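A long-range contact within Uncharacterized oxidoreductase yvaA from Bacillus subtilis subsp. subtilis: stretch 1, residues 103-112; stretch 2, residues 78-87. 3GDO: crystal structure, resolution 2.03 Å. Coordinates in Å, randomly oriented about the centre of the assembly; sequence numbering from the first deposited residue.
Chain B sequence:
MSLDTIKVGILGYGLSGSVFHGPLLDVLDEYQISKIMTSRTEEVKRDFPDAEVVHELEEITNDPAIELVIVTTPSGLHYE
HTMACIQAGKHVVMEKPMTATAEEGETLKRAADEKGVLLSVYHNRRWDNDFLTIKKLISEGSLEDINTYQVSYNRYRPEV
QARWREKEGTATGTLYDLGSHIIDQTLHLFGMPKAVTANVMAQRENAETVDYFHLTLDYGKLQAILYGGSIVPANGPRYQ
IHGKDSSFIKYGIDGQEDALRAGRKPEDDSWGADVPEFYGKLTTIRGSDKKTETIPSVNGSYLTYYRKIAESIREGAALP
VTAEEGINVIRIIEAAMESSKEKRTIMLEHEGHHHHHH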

# COMPACT_ATOMS: atom_id res chain seq x y z
N GLU B 103 -14.74 9.78 23.86
CA GLU B 103 -15.35 10.30 25.11
C GLU B 103 -16.88 10.31 25.05
O GLU B 103 -17.56 9.92 26.01
CB GLU B 103 -14.81 11.74 25.37
CG GLU B 103 -14.62 12.17 26.84
CD GLU B 103 -13.71 13.44 27.01
OE1 GLU B 103 -14.03 14.34 27.83
OE2 GLU B 103 -12.66 13.54 26.33
N GLU B 104 -17.43 10.72 23.91
CA GLU B 104 -18.87 10.65 23.70
C GLU B 104 -19.35 9.21 23.70
O GLU B 104 -20.37 8.88 24.30
CB GLU B 104 -19.27 11.31 22.39
CG GLU B 104 -18.93 12.77 22.31
CD GLU B 104 -19.10 13.31 20.90
OE1 GLU B 104 -18.31 12.96 20.01
OE2 GLU B 104 -20.04 14.09 20.69
N GLY B 105 -18.61 8.34 23.01
CA GLY B 105 -18.91 6.92 23.01
C GLY B 105 -18.87 6.26 24.39
O GLY B 105 -19.73 5.41 24.69
N GLU B 106 -17.87 6.61 25.22
CA GLU B 106 -17.75 6.03 26.60
C GLU B 106 -18.95 6.45 27.45
O GLU B 106 -19.53 5.61 28.17
CB GLU B 106 -16.44 6.43 27.31
CG GLU B 106 -15.14 5.87 26.70
CD GLU B 106 -14.79 4.42 27.12
OE1 GLU B 106 -15.61 3.72 27.77
OE2 GLU B 106 -13.65 3.98 26.79
N THR B 107 -19.34 7.72 27.32
CA THR B 107 -20.51 8.26 28.00
C THR B 107 -21.76 7.45 27.70
O THR B 107 -22.51 7.14 28.63
CB THR B 107 -20.72 9.74 27.69
OG1 THR B 107 -19.54 10.43 28.08
CG2 THR B 107 -21.91 10.34 28.49
N LEU B 108 -21.96 7.09 26.42
CA LEU B 108 -23.13 6.29 26.08
C LEU B 108 -23.01 4.92 26.66
O LEU B 108 -24.01 4.36 27.13
CB LEU B 108 -23.38 6.19 24.55
CG LEU B 108 -23.59 7.50 23.79
CD1 LEU B 108 -23.64 7.27 22.23
CD2 LEU B 108 -24.82 8.26 24.27
N LYS B 109 -21.80 4.36 26.62
CA LYS B 109 -21.60 3.02 27.14
C LYS B 109 -21.92 2.97 28.65
O LYS B 109 -22.50 2.01 29.13
CB LYS B 109 -20.17 2.51 26.91
CG LYS B 109 -20.03 1.00 27.13
CD LYS B 109 -18.59 0.55 27.00
CE LYS B 109 -17.77 0.91 28.24
NZ LYS B 109 -17.98 -0.18 29.25
N ARG B 110 -21.50 3.99 29.38
CA ARG B 110 -21.67 3.97 30.83
C ARG B 110 -23.16 4.14 31.17
O ARG B 110 -23.68 3.42 32.02
CB ARG B 110 -20.77 4.98 31.53
CG ARG B 110 -19.46 4.35 31.94
CD ARG B 110 -18.54 5.35 32.63
NE ARG B 110 -17.77 6.14 31.67
CZ ARG B 110 -18.06 7.39 31.30
NH1 ARG B 110 -17.27 8.01 30.43
NH2 ARG B 110 -19.13 8.02 31.79
N ALA B 111 -23.84 5.03 30.45
CA ALA B 111 -25.27 5.20 30.61
C ALA B 111 -26.06 3.91 30.33
O ALA B 111 -26.97 3.58 31.10
CB ALA B 111 -25.76 6.37 29.80
N ALA B 112 -25.69 3.17 29.27
CA ALA B 112 -26.32 1.86 28.96
C ALA B 112 -26.07 0.77 30.00
O ALA B 112 -26.97 -0.01 30.33
CB ALA B 112 -25.88 1.34 27.58
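Stretch 2 (78-87) HYEHTMACIQ

How does stretch 2 lie on stretch 1? Both are helical throughout, and they run side by side in nearly the same direction, 12° apart, with axes 9.8 Å apart at closest approach. The gap narrows along the pair: CA of Tyr 79 lies 8.0 Å from CA of Glu 104, CA of Met 83 6.5 Å from CA of Leu 108, and CA of Ile 86 5.9 Å from CA of Ala 112. No hydrogen bond joins the two helices; the contact is packing.

What does Leu 108 do at the centre? Its CA-to-CB bond points sideways, but chi1 m and chi2 t bring its end nearer to stretch 2, where the side chain sits as a knob among Tyr 79, Thr 82, Met 83 and Ile 86. Leu 108 CD1 lies 4.2 Å from Thr 82 CG2, while Leu 108 CD2 is 4.3 Å from Met 83 CB.

Why does Tyr 79 reach so far? Its chi1 is t and its CA-to-CB bond points toward stretch 1, so the ring spans the wider end of the gap. Leu 108 CD2 lies over one face, 4.0 Å from the centroid of the Tyr 79 ring in a CH-pi contact, and Glu 104 O sits at the edge, 3.5 Å from Tyr 79 CE1. The Tyr 79 OH reaches Thr 107 CG2 at 3.3 Å. Thr 107, chi1 m, gives its OG1 to Glu 103 O (2.9 Å) within its own helix, leaving the methyl to meet the tyrosine.

How is the narrow end filled? Small alanines meet longer side chains. The CA-to-CB bond of Met 83 points sideways, yet with chi1 t and chi2 p its SD comes 3.6 Å from Ala 111 CB. The CA-to-CB bond of Ile 86 points toward stretch 1, and with chi1 m and chi2 t its CG2 is 4.1 Å from Ala 111 CB and its CD1 4.2 Å from Ala 112 CB.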

# COMPACT_ATOMS: atom_id res chain seq x y z
N HIS B 78 -27.82 12.44 16.59
CA HIS B 78 -28.02 11.02 16.89
C HIS B 78 -27.52 10.59 18.29
O HIS B 78 -27.93 9.55 18.82
CB HIS B 78 -27.34 10.18 15.81
CG HIS B 78 -25.91 9.92 16.11
ND1 HIS B 78 -25.01 10.93 16.37
CD2 HIS B 78 -25.23 8.76 16.25
CE1 HIS B 78 -23.83 10.41 16.65
NE2 HIS B 78 -23.93 9.09 16.58
N TYR B 79 -26.58 11.37 18.83
CA TYR B 79 -26.04 11.16 20.17
C TYR B 79 -27.15 11.42 21.19
O TYR B 79 -27.36 10.64 22.13
CB TYR B 79 -24.87 12.10 20.42
CG TYR B 79 -24.41 12.07 21.87
CD1 TYR B 79 -23.37 11.22 22.26
CD2 TYR B 79 -25.03 12.86 22.85
CE1 TYR B 79 -22.96 11.17 23.59
CE2 TYR B 79 -24.62 12.82 24.18
CZ TYR B 79 -23.59 11.96 24.53
OH TYR B 79 -23.16 11.89 25.84
N GLU B 80 -27.85 12.53 20.98
CA GLU B 80 -29.03 12.93 21.73
C GLU B 80 -30.10 11.84 21.72
O GLU B 80 -30.61 11.42 22.76
CB GLU B 80 -29.60 14.13 21.00
CG GLU B 80 -29.80 15.39 21.78
CD GLU B 80 -30.25 16.49 20.84
OE1 GLU B 80 -29.40 16.97 20.04
OE2 GLU B 80 -31.45 16.83 20.85
N HIS B 81 -30.44 11.38 20.52
CA HIS B 81 -31.43 10.33 20.32
C HIS B 81 -31.06 9.03 21.03
O HIS B 81 -31.90 8.44 21.71
CB HIS B 81 -31.64 10.10 18.82
CG HIS B 81 -32.46 11.16 18.15
ND1 HIS B 81 -32.96 11.01 16.88
CD2 HIS B 81 -32.89 12.36 18.59
CE1 HIS B 81 -33.65 12.09 16.55
NE2 HIS B 81 -33.63 12.93 17.58
N THR B 82 -29.82 8.60 20.87
CA THR B 82 -29.33 7.39 21.51
C THR B 82 -29.44 7.50 23.05
O THR B 82 -29.93 6.56 23.69
CB THR B 82 -27.90 7.07 21.08
OG1 THR B 82 -27.85 7.03 19.64
CG2 THR B 82 -27.46 5.70 21.62
N MET B 83 -29.00 8.62 23.61
CA MET B 83 -29.07 8.83 25.04
C MET B 83 -30.52 8.75 25.51
O MET B 83 -30.82 8.01 26.46
CB MET B 83 -28.44 10.16 25.47
CG MET B 83 -28.24 10.24 27.02
SD MET B 83 -27.35 8.84 27.75
CE MET B 83 -25.89 9.78 28.26
N ALA B 84 -31.40 9.47 24.82
CA ALA B 84 -32.83 9.46 25.09
C ALA B 84 -33.39 8.05 25.07
O ALA B 84 -34.21 7.69 25.92
CB ALA B 84 -33.56 10.32 24.07
N CYS B 85 -32.93 7.22 24.13
CA CYS B 85 -33.42 5.84 24.09
C CYS B 85 -32.90 5.04 25.27
O CYS B 85 -33.65 4.24 25.87
CB CYS B 85 -33.01 5.15 22.81
SG CYS B 85 -33.87 5.78 21.38
N ILE B 86 -31.62 5.24 25.58
CA ILE B 86 -31.01 4.60 26.72
C ILE B 86 -31.74 5.03 28.01
O ILE B 86 -32.14 4.18 28.78
CB ILE B 86 -29.49 4.88 26.81
CG1 ILE B 86 -28.73 4.18 25.68
CG2 ILE B 86 -28.90 4.35 28.14
CD1 ILE B 86 -27.32 4.75 25.50
N GLN B 87 -31.94 6.34 28.21
CA GLN B 87 -32.67 6.83 29.38
C GLN B 87 -34.06 6.19 29.49
O GLN B 87 -34.53 5.97 30.58
CB GLN B 87 -32.83 8.36 29.37
CG GLN B 87 -31.55 9.20 29.31
CD GLN B 87 -30.57 9.00 30.46
OE1 GLN B 87 -30.71 8.08 31.29
NE2 GLN B 87 -29.55 9.87 30.50